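Local coordinates for gram-negative insecticidal protein (Chromobacterium piscinae, PDB 6FBM) that kills insects, probably by forming pores in target membranes as other toxins of the membrane attack complex/perforin (MACPF) family do, at residues A[187-192]-A[196-201]; A[391-396]-A[420-425]; A[446-451]-A[499-504]. All coordinates share one frame; numbering follows the deposited sequence.

Contact 1: residues A[187-192]-A[196-201]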
loop_
_atom_site.group_PDB
_atom_site.type_symbol
_atom_site.label_atom_id
_atom_site.label_comp_id
_atom_site.label_asym_id
_atom_site.label_seq_id
_atom_site.Cartn_x
_atom_site.Cartn_y
_atom_site.Cartn_z
ATOM N N SER A 187 -36.726 24.586 8.011
ATOM C CA SER A 187 -37.566 24.915 6.869
ATOM C C SER A 187 -38.467 26.103 7.218
ATOM O O SER A 187 -39.049 26.160 8.310
ATOM C CB SER A 187 -38.418 23.715 6.481
ATOM O OG SER A 187 -37.632 22.663 5.962
ATOM N N LYS A 188 -38.568 27.033 6.273
ATOM C CA LYS A 188 -39.513 28.114 6.318
ATOM C C LYS A 188 -40.753 27.622 5.567
ATOM O O LYS A 188 -40.887 27.863 4.360
ATOM C CB LYS A 188 -38.882 29.340 5.640
ATOM C CG LYS A 188 -38.052 30.160 6.638
ATOM C CD LYS A 188 -36.820 30.929 6.163
ATOM C CE LYS A 188 -36.854 31.399 4.732
ATOM N NZ LYS A 188 -35.892 32.537 4.548
ATOM N N THR A 189 -41.648 26.913 6.255
ATOM C CA THR A 189 -42.745 26.233 5.557
ATOM C C THR A 189 -43.762 27.183 4.921
ATOM O O THR A 189 -44.381 26.860 3.920
ATOM C CB THR A 189 -43.548 25.228 6.446
ATOM O OG1 THR A 189 -44.068 25.878 7.597
ATOM C CG2 THR A 189 -42.713 24.082 6.901
ATOM N N LEU A 190 -43.916 28.367 5.500
ATOM C CA LEU A 190 -44.822 29.386 4.997
ATOM C C LEU A 190 -44.431 29.880 3.601
ATOM O O LEU A 190 -45.253 30.488 2.912
ATOM C CB LEU A 190 -44.947 30.561 5.967
ATOM C CG LEU A 190 -45.245 30.274 7.432
ATOM C CD1 LEU A 190 -45.327 31.569 8.216
ATOM C CD2 LEU A 190 -46.456 29.372 7.614
ATOM N N LYS A 191 -43.202 29.613 3.173
ATOM C CA LYS A 191 -42.771 29.891 1.796
ATOM C C LYS A 191 -42.870 28.695 0.848
ATOM O O LYS A 191 -42.319 28.747 -0.247
ATOM C CB LYS A 191 -41.332 30.418 1.797
ATOM C CG LYS A 191 -41.120 31.620 2.701
ATOM C CD LYS A 191 -39.821 32.347 2.408
ATOM C CE LYS A 191 -39.859 33.204 1.162
ATOM N NZ LYS A 191 -38.470 33.349 0.654
ATOM N N MET A 192 -43.626 27.660 1.209
ATOM C CA MET A 192 -43.378 26.311 0.682
ATOM C C MET A 192 -44.563 25.490 0.118
ATOM O O MET A 192 -44.556 24.253 0.243
ATOM C CB MET A 192 -42.675 25.511 1.796
ATOM C CG MET A 192 -41.298 25.009 1.507
ATOM S SD MET A 192 -40.814 23.824 2.776
ATOM C CE MET A 192 -41.758 22.385 2.291
ATOM N N GLN A 196 -48.634 18.886 0.794
ATOM C CA GLN A 196 -48.004 17.637 1.281
ATOM C C GLN A 196 -47.239 17.903 2.588
ATOM O O GLN A 196 -46.688 18.980 2.767
ATOM C CB GLN A 196 -47.050 17.117 0.196
ATOM C CG GLN A 196 -46.307 15.804 0.440
ATOM C CD GLN A 196 -45.303 15.504 -0.695
ATOM O OE1 GLN A 196 -44.122 15.247 -0.446
ATOM N NE2 GLN A 196 -45.771 15.558 -1.946
ATOM N N SER A 197 -47.198 16.922 3.494
ATOM C CA SER A 197 -46.568 17.120 4.823
ATOM C C SER A 197 -45.057 17.380 4.670
ATOM O O SER A 197 -44.428 16.877 3.746
ATOM C CB SER A 197 -46.863 15.955 5.793
ATOM O OG SER A 197 -45.909 14.896 5.723
ATOM N N LEU A 198 -44.502 18.214 5.544
ATOM C CA LEU A 198 -43.083 18.597 5.525
ATOM C C LEU A 198 -42.202 17.368 5.737
ATOM O O LEU A 198 -41.181 17.203 5.052
ATOM C CB LEU A 198 -42.793 19.692 6.576
ATOM C CG LEU A 198 -41.379 20.289 6.806
ATOM C CD1 LEU A 198 -40.436 19.324 7.540
ATOM C CD2 LEU A 198 -40.772 20.766 5.481
ATOM N N SER A 199 -42.612 16.489 6.642
ATOM C CA SER A 199 -41.809 15.330 6.980
ATOM C C SER A 199 -41.637 14.375 5.779
ATOM O O SER A 199 -40.539 13.840 5.560
ATOM C CB SER A 199 -42.375 14.627 8.227
ATOM O OG SER A 199 -43.591 13.956 7.928
ATOM N N THR A 200 -42.709 14.197 4.999
ATOM C CA THR A 200 -42.674 13.401 3.772
ATOM C C THR A 200 -41.782 14.061 2.715
ATOM O O THR A 200 -40.973 13.400 2.087
ATOM C CB THR A 200 -44.113 13.147 3.236
ATOM O OG1 THR A 200 -44.796 12.246 4.113
ATOM C CG2 THR A 200 -44.101 12.529 1.819
ATOM N N THR A 201 -41.917 15.370 2.529
ATOM C CA THR A 201 -41.042 16.117 1.605
ATOM C C THR A 201 -39.568 15.994 2.001
ATOM O O THR A 201 -38.698 15.852 1.139
ATOM C CB THR A 201 -41.451 17.593 1.543
ATOM O OG1 THR A 201 -42.865 17.667 1.330
ATOM C CG2 THR A 201 -40.745 18.311 0.404
#
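Leu198 lays its isobutyl group against Ser187, Thr189 and Met192. From CB, which points at 187-192, the chain runs outward with CG anti to the backbone N (chi1 179°). CG is the first atom to touch, lying 4.0 Å from Thr189 CG2. Beyond it the branches part, and CD2 takes most of the contact: Ser187 OG lies 3.7 Å from Leu198 CD2, with Ser187 CB close behind. Met192 CE reaches the same Leu198 CD2 at 3.7 Å, and Met192 SD lies 4.1 Å from Leu198 CD2. The Met192 chain is bent at its last torsion (chi3 76°), bringing sulfur and methyl together against the leucine, which it crosses at about a right angle. Thr189 also crosses Leu198 nearly perpendicularly, using its methyl alone.

Strand 179-187 of the curved MACPF sheet ends here, and a short 3-10 turn at 189-190 and then a loop lead to helix 198-209, with Ser197 as N-cap and Thr201 N bonded to Ser197 O at 3.2 Å. Helices between sheet strands at this position are the kind that, in related pore formers, unfold into membrane hairpins; the same is probable here. Leu198 further packs on Thr120 and Ser122 of strand 120-134 and on Val77 of strand 64-78. Although Ser187 OG touches a methyl, its polar need is met by a hydrogen bond with Ser232 OG, and Met192 lies against Ser227 of helix 220-230.

Contact 2: residues A[391-396]-A[420-425]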
loop_
_atom_site.group_PDB
_atom_site.type_symbol
_atom_site.label_atom_id
_atom_site.label_comp_id
_atom_site.label_asym_id
_atom_site.label_seq_id
_atom_site.Cartn_x
_atom_site.Cartn_y
_atom_site.Cartn_z
ATOM N N ARG A 391 -66.111 41.123 -3.406
ATOM C CA ARG A 391 -66.916 42.249 -3.004
ATOM C C ARG A 391 -67.729 41.953 -1.766
ATOM O O ARG A 391 -68.495 41.017 -1.736
ATOM C CB ARG A 391 -67.854 42.671 -4.108
ATOM C CG ARG A 391 -67.177 43.367 -5.251
ATOM C CD ARG A 391 -68.127 44.343 -5.957
ATOM N NE ARG A 391 -68.006 44.257 -7.406
ATOM C CZ ARG A 391 -68.533 43.293 -8.155
ATOM N NH1 ARG A 391 -69.219 42.294 -7.614
ATOM N NH2 ARG A 391 -68.351 43.307 -9.467
ATOM N N VAL A 392 -67.548 42.783 -0.751
ATOM C CA VAL A 392 -68.409 42.766 0.390
ATOM C C VAL A 392 -69.707 43.488 -0.013
ATOM O O VAL A 392 -70.786 43.119 0.449
ATOM C CB VAL A 392 -67.740 43.460 1.600
ATOM C CG1 VAL A 392 -68.650 43.439 2.823
ATOM C CG2 VAL A 392 -66.471 42.754 1.958
ATOM N N TRP A 393 -69.571 44.504 -0.873
ATOM C CA TRP A 393 -70.662 45.410 -1.203
ATOM C C TRP A 393 -70.338 46.209 -2.446
ATOM O O TRP A 393 -69.187 46.540 -2.684
ATOM C CB TRP A 393 -70.854 46.390 -0.051
ATOM C CG TRP A 393 -71.773 47.537 -0.319
ATOM C CD1 TRP A 393 -73.129 47.557 -0.157
ATOM C CD2 TRP A 393 -71.407 48.844 -0.790
ATOM N NE1 TRP A 393 -73.632 48.788 -0.506
ATOM C CE2 TRP A 393 -72.600 49.599 -0.897
ATOM C CE3 TRP A 393 -70.201 49.446 -1.137
ATOM C CZ2 TRP A 393 -72.612 50.920 -1.336
ATOM C CZ3 TRP A 393 -70.217 50.759 -1.574
ATOM C CH2 TRP A 393 -71.411 51.479 -1.669
ATOM N N ASP A 394 -71.379 46.531 -3.210
ATOM C CA ASP A 394 -71.312 47.564 -4.242
ATOM C C ASP A 394 -72.593 48.402 -4.266
ATOM O O ASP A 394 -73.546 48.075 -3.569
ATOM C CB ASP A 394 -70.996 46.945 -5.620
ATOM C CG ASP A 394 -71.918 45.816 -5.990
ATOM O OD1 ASP A 394 -73.068 46.067 -6.346
ATOM O OD2 ASP A 394 -71.485 44.664 -5.946
ATOM N N ASP A 395 -72.595 49.477 -5.076
ATOM C CA ASP A 395 -73.725 50.434 -5.170
ATOM C C ASP A 395 -74.754 50.101 -6.259
ATOM O O ASP A 395 -75.487 50.993 -6.700
ATOM C CB ASP A 395 -73.212 51.871 -5.350
ATOM C CG ASP A 395 -72.877 52.217 -6.805
ATOM O OD1 ASP A 395 -72.243 51.391 -7.500
ATOM O OD2 ASP A 395 -73.266 53.315 -7.268
ATOM N N ALA A 396 -74.814 48.840 -6.699
ATOM C CA ALA A 396 -75.810 48.416 -7.695
ATOM C C ALA A 396 -77.195 48.727 -7.158
ATOM O O ALA A 396 -77.516 48.346 -6.013
ATOM C CB ALA A 396 -75.669 46.930 -8.004
ATOM N N ASP A 420 -60.328 45.908 4.888
ATOM C CA ASP A 420 -60.899 46.006 3.553
ATOM C C ASP A 420 -60.435 47.263 2.853
ATOM O O ASP A 420 -59.830 48.129 3.451
ATOM C CB ASP A 420 -62.422 45.937 3.618
ATOM C CG ASP A 420 -62.926 44.587 4.084
ATOM O OD1 ASP A 420 -62.221 43.579 3.922
ATOM O OD2 ASP A 420 -64.040 44.528 4.623
ATOM N N VAL A 421 -60.749 47.319 1.573
ATOM C CA VAL A 421 -60.379 48.405 0.691
ATOM C C VAL A 421 -61.617 48.872 -0.042
ATOM O O VAL A 421 -62.308 48.069 -0.681
ATOM C CB VAL A 421 -59.368 47.908 -0.348
ATOM C CG1 VAL A 421 -59.071 48.990 -1.362
ATOM C CG2 VAL A 421 -58.098 47.424 0.349
ATOM N N MET A 422 -61.908 50.156 0.056
ATOM C CA MET A 422 -63.007 50.753 -0.679
ATOM C C MET A 422 -62.477 51.235 -2.001
ATOM O O MET A 422 -61.368 51.740 -2.074
ATOM C CB MET A 422 -63.583 51.950 0.066
ATOM C CG MET A 422 -64.149 51.625 1.423
ATOM S SD MET A 422 -65.475 50.437 1.416
ATOM C CE MET A 422 -66.706 51.242 0.424
ATOM N N MET A 423 -63.307 51.087 -3.025
ATOM C CA MET A 423 -63.073 51.631 -4.349
ATOM C C MET A 423 -64.255 52.547 -4.629
ATOM O O MET A 423 -65.385 52.075 -4.760
ATOM C CB MET A 423 -62.984 50.506 -5.389
ATOM C CG MET A 423 -61.807 49.553 -5.183
ATOM S SD MET A 423 -60.177 50.310 -5.328
ATOM C CE MET A 423 -60.032 50.557 -7.098
ATOM N N LEU A 424 -63.981 53.844 -4.714
ATOM C CA LEU A 424 -65.004 54.878 -4.667
ATOM C C LEU A 424 -64.925 55.780 -5.904
ATOM O O LEU A 424 -63.851 56.285 -6.250
ATOM C CB LEU A 424 -64.848 55.717 -3.405
ATOM C CG LEU A 424 -64.878 54.962 -2.067
ATOM C CD1 LEU A 424 -64.445 55.867 -0.920
ATOM C CD2 LEU A 424 -66.232 54.377 -1.746
ATOM N N ALA A 425 -66.067 55.924 -6.585
ATOM C CA ALA A 425 -66.263 56.844 -7.691
ATOM C C ALA A 425 -65.526 56.346 -8.919
ATOM O O ALA A 425 -64.798 57.100 -9.576
ATOM C CB ALA A 425 -65.844 58.259 -7.315
#
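Asp420 OD2 is gripped by a salt bridge from Arg408 NH2 and a hydrogen bond from Gly485 N, while Val392 CG2 comes up to it at 4.0 Å. The valine and aspartate side chains meet at about a right angle, with a methyl against a carboxylate oxygen already held by its polar partners. The two segments flank strand 403-410 of an antiparallel sheet, and Val392 and Trp393 form a classic beta bulge opposite Cys406 of that middle strand. The sheet lies in the Vps62-like part of the chain, probably the beta-tripod.

Across the middle strand, Met422 CE approaches Trp393 CZ3 obliquely at 4.1 Å, neither side chain being aimed at the other from its CB. Met422 is bent at both chi2 and chi3 (-60° and -61°), which swings its methyl back to the indole; it also rests on Cys406 and Val343. The indole is held at its nitrogen, Trp393 NE1 bonding to Lys465 O, and one ring face has Asp395 N 4.0 Å above its plane, offset toward the rim. Just past the tryptophan an Asx turn bends the chain: Asp394 OD1 accepts a hydrogen bond from Ala396 N at 3.3 Å through its anti lone pair.

Contact 3: residues A[446-451]-A[499-504]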
loop_
_atom_site.group_PDB
_atom_site.type_symbol
_atom_site.label_atom_id
_atom_site.label_comp_id
_atom_site.label_asym_id
_atom_site.label_seq_id
_atom_site.Cartn_x
_atom_site.Cartn_y
_atom_site.Cartn_z
ATOM N N ALA A 446 -55.151 37.123 15.495
ATOM C CA ALA A 446 -56.270 36.695 16.334
ATOM C C ALA A 446 -57.564 36.959 15.572
ATOM O O ALA A 446 -57.721 38.035 14.986
ATOM C CB ALA A 446 -56.268 37.468 17.637
ATOM N N ASP A 447 -58.486 35.996 15.600
ATOM C CA ASP A 447 -59.825 36.180 15.019
ATOM C C ASP A 447 -60.477 37.443 15.563
ATOM O O ASP A 447 -60.240 37.827 16.718
ATOM C CB ASP A 447 -60.739 34.987 15.351
ATOM C CG ASP A 447 -60.280 33.691 14.708
ATOM O OD1 ASP A 447 -59.568 33.731 13.670
ATOM O OD2 ASP A 447 -60.668 32.632 15.243
ATOM N N VAL A 448 -61.292 38.101 14.739
ATOM C CA VAL A 448 -61.947 39.335 15.190
ATOM C C VAL A 448 -62.931 38.985 16.318
ATOM O O VAL A 448 -63.657 38.005 16.236
ATOM C CB VAL A 448 -62.629 40.100 14.047
ATOM C CG1 VAL A 448 -63.347 41.329 14.570
ATOM C CG2 VAL A 448 -61.599 40.534 13.020
ATOM N N GLN A 449 -62.887 39.790 17.380
ATOM C CA GLN A 449 -63.756 39.636 18.546
ATOM C C GLN A 449 -64.808 40.747 18.614
ATOM O O GLN A 449 -66.005 40.470 18.713
ATOM C CB GLN A 449 -62.916 39.591 19.813
ATOM C CG GLN A 449 -62.110 38.313 19.915
ATOM C CD GLN A 449 -61.507 38.096 21.280
ATOM O OE1 GLN A 449 -60.962 39.018 21.903
ATOM N NE2 GLN A 449 -61.630 36.858 21.772
ATOM N N THR A 450 -64.350 41.992 18.525
ATOM C CA THR A 450 -65.228 43.144 18.523
ATOM C C THR A 450 -65.212 43.847 17.173
ATOM O O THR A 450 -64.276 43.710 16.382
ATOM C CB THR A 450 -64.771 44.161 19.560
ATOM O OG1 THR A 450 -63.420 44.543 19.277
ATOM C CG2 THR A 450 -64.846 43.559 20.956
ATOM N N LEU A 451 -66.280 44.606 16.937
ATOM C CA LEU A 451 -66.395 45.531 15.822
ATOM C C LEU A 451 -66.989 46.799 16.436
ATOM O O LEU A 451 -68.122 46.791 16.894
ATOM C CB LEU A 451 -67.289 44.946 14.732
ATOM C CG LEU A 451 -66.680 43.814 13.875
ATOM C CD1 LEU A 451 -67.732 42.964 13.178
ATOM C CD2 LEU A 451 -65.721 44.377 12.828
ATOM N N GLU A 499 -68.769 36.232 13.320
ATOM C CA GLU A 499 -68.493 34.880 12.816
ATOM C C GLU A 499 -68.174 34.848 11.330
ATOM O O GLU A 499 -67.295 34.092 10.896
ATOM C CB GLU A 499 -69.681 33.922 13.073
ATOM C CG GLU A 499 -69.445 32.935 14.196
ATOM C CD GLU A 499 -68.294 31.991 13.883
ATOM O OE1 GLU A 499 -68.324 31.301 12.834
ATOM O OE2 GLU A 499 -67.358 31.957 14.705
ATOM N N ARG A 500 -68.891 35.657 10.560
ATOM C CA ARG A 500 -68.683 35.750 9.120
ATOM C C ARG A 500 -67.229 36.105 8.771
ATOM O O ARG A 500 -66.705 35.632 7.765
ATOM C CB ARG A 500 -69.672 36.759 8.509
ATOM C CG ARG A 500 -69.469 37.113 7.037
ATOM C CD ARG A 500 -69.543 35.900 6.104
ATOM N NE ARG A 500 -70.929 35.590 5.733
ATOM C CZ ARG A 500 -71.674 36.306 4.876
ATOM N NH1 ARG A 500 -71.183 37.392 4.280
ATOM N NH2 ARG A 500 -72.922 35.947 4.617
ATOM N N LEU A 501 -66.588 36.906 9.625
ATOM C CA LEU A 501 -65.200 37.326 9.435
ATOM C C LEU A 501 -64.163 36.245 9.739
ATOM O O LEU A 501 -63.013 36.380 9.356
ATOM C CB LEU A 501 -64.893 38.555 10.328
ATOM C CG LEU A 501 -65.706 39.829 10.137
ATOM C CD1 LEU A 501 -65.168 40.956 10.997
ATOM C CD2 LEU A 501 -65.768 40.241 8.662
ATOM N N ARG A 502 -64.550 35.194 10.459
ATOM C CA ARG A 502 -63.607 34.165 10.937
ATOM C C ARG A 502 -63.078 33.338 9.777
ATOM O O ARG A 502 -63.838 32.881 8.943
ATOM C CB ARG A 502 -64.245 33.287 12.007
ATOM C CG ARG A 502 -63.220 32.646 12.952
ATOM C CD ARG A 502 -63.889 31.766 14.049
ATOM N NE ARG A 502 -64.945 30.862 13.534
ATOM C CZ ARG A 502 -64.850 29.550 13.281
ATOM N NH1 ARG A 502 -63.738 28.869 13.548
ATOM N NH2 ARG A 502 -65.910 28.920 12.798
ATOM N N GLY A 503 -61.757 33.186 9.707
ATOM C CA GLY A 503 -61.098 32.513 8.588
ATOM C C GLY A 503 -60.695 33.415 7.437
ATOM O O GLY A 503 -59.942 32.991 6.579
ATOM N N SER A 504 -61.176 34.650 7.416
ATOM C CA SER A 504 -60.938 35.597 6.325
ATOM C C SER A 504 -60.277 36.885 6.818
ATOM O O SER A 504 -59.247 37.292 6.310
ATOM C CB SER A 504 -62.262 35.937 5.661
ATOM O OG SER A 504 -62.711 34.856 4.886
HETATM O O HOH W 1 -61.157 30.146 15.169
HETATM O O HOH W 2 -60.073 34.986 11.269
#
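Asp447 lies against the aliphatic part of Arg502 rather than its charged end: OD2 is 3.4 Å from Arg502 CG and 3.5 Å from Arg502 CD. The carboxylate and guanidinium planes stand 75° apart, so the groups do not pair flat, and Asp447 OD2 stays 4.9 Å from Arg502 NE. Two waters make the polar links instead. One donates to Asp447 OD2 and weakly accepts from Arg502 NH1, meeting the guanidinium edge in plane; the other donates to Asp447 OD1 and accepts from Gly503 N at 2.9 Å.

Arg502 gives its NE to Glu499 OE2 at 2.9 Å, a salt bridge met on the syn side of the carboxylate but tilted 35° from the guanidinium plane. The arginine chain bends at chi3 (46°), which turns the guanidinium back to this glutamate.

Deeper in, Leu501 and Leu451 point at each other tip to tip, Leu501 CD1 sitting 3.9 Å from both Leu451 CD1 and Leu451 CD2. Val448 comes in obliquely on the same methyl, its CG1 at 4.0 Å from Leu501 CD1. This joins segment 499-504, which continues from helix 495-500, to the link between strands 445-447 and 450-457, where Gln449 and Thr450 form a classic beta bulge opposite Gly473. Val448 also packs on Pro472, and Leu451 on Trp470 and Pro493.

The contact thus divides into a buried apolar side centred on one leucine methyl and a hydrated, charged outer side. There Glu499 pairs directly with Arg502, while Asp447 is joined to it by a weak water bridge, its charge probably adding to the attraction.

Overall arrangement
Going from the N terminus, contact 1 closes first, across just three residues, on the way from strand 179-187 to helix 198-209 of the MACPF region. Contact 2 follows, closing a 23-residue excursion through strand 403-410, and contact 3 then closes a longer loop of 47 residues that brings segment 499-504, continuing from helix 495-500, back to the 446-451 link. The three are in series, with no nesting or crossing. Contacts 2 and 3 share the Vps62-like region, their centres 20 Å apart and nearest atoms about 6 Å apart. Contact 1 lies about 27 Å from contact 3 and 37 Å from contact 2, centre to centre, in the pore-forming family's region.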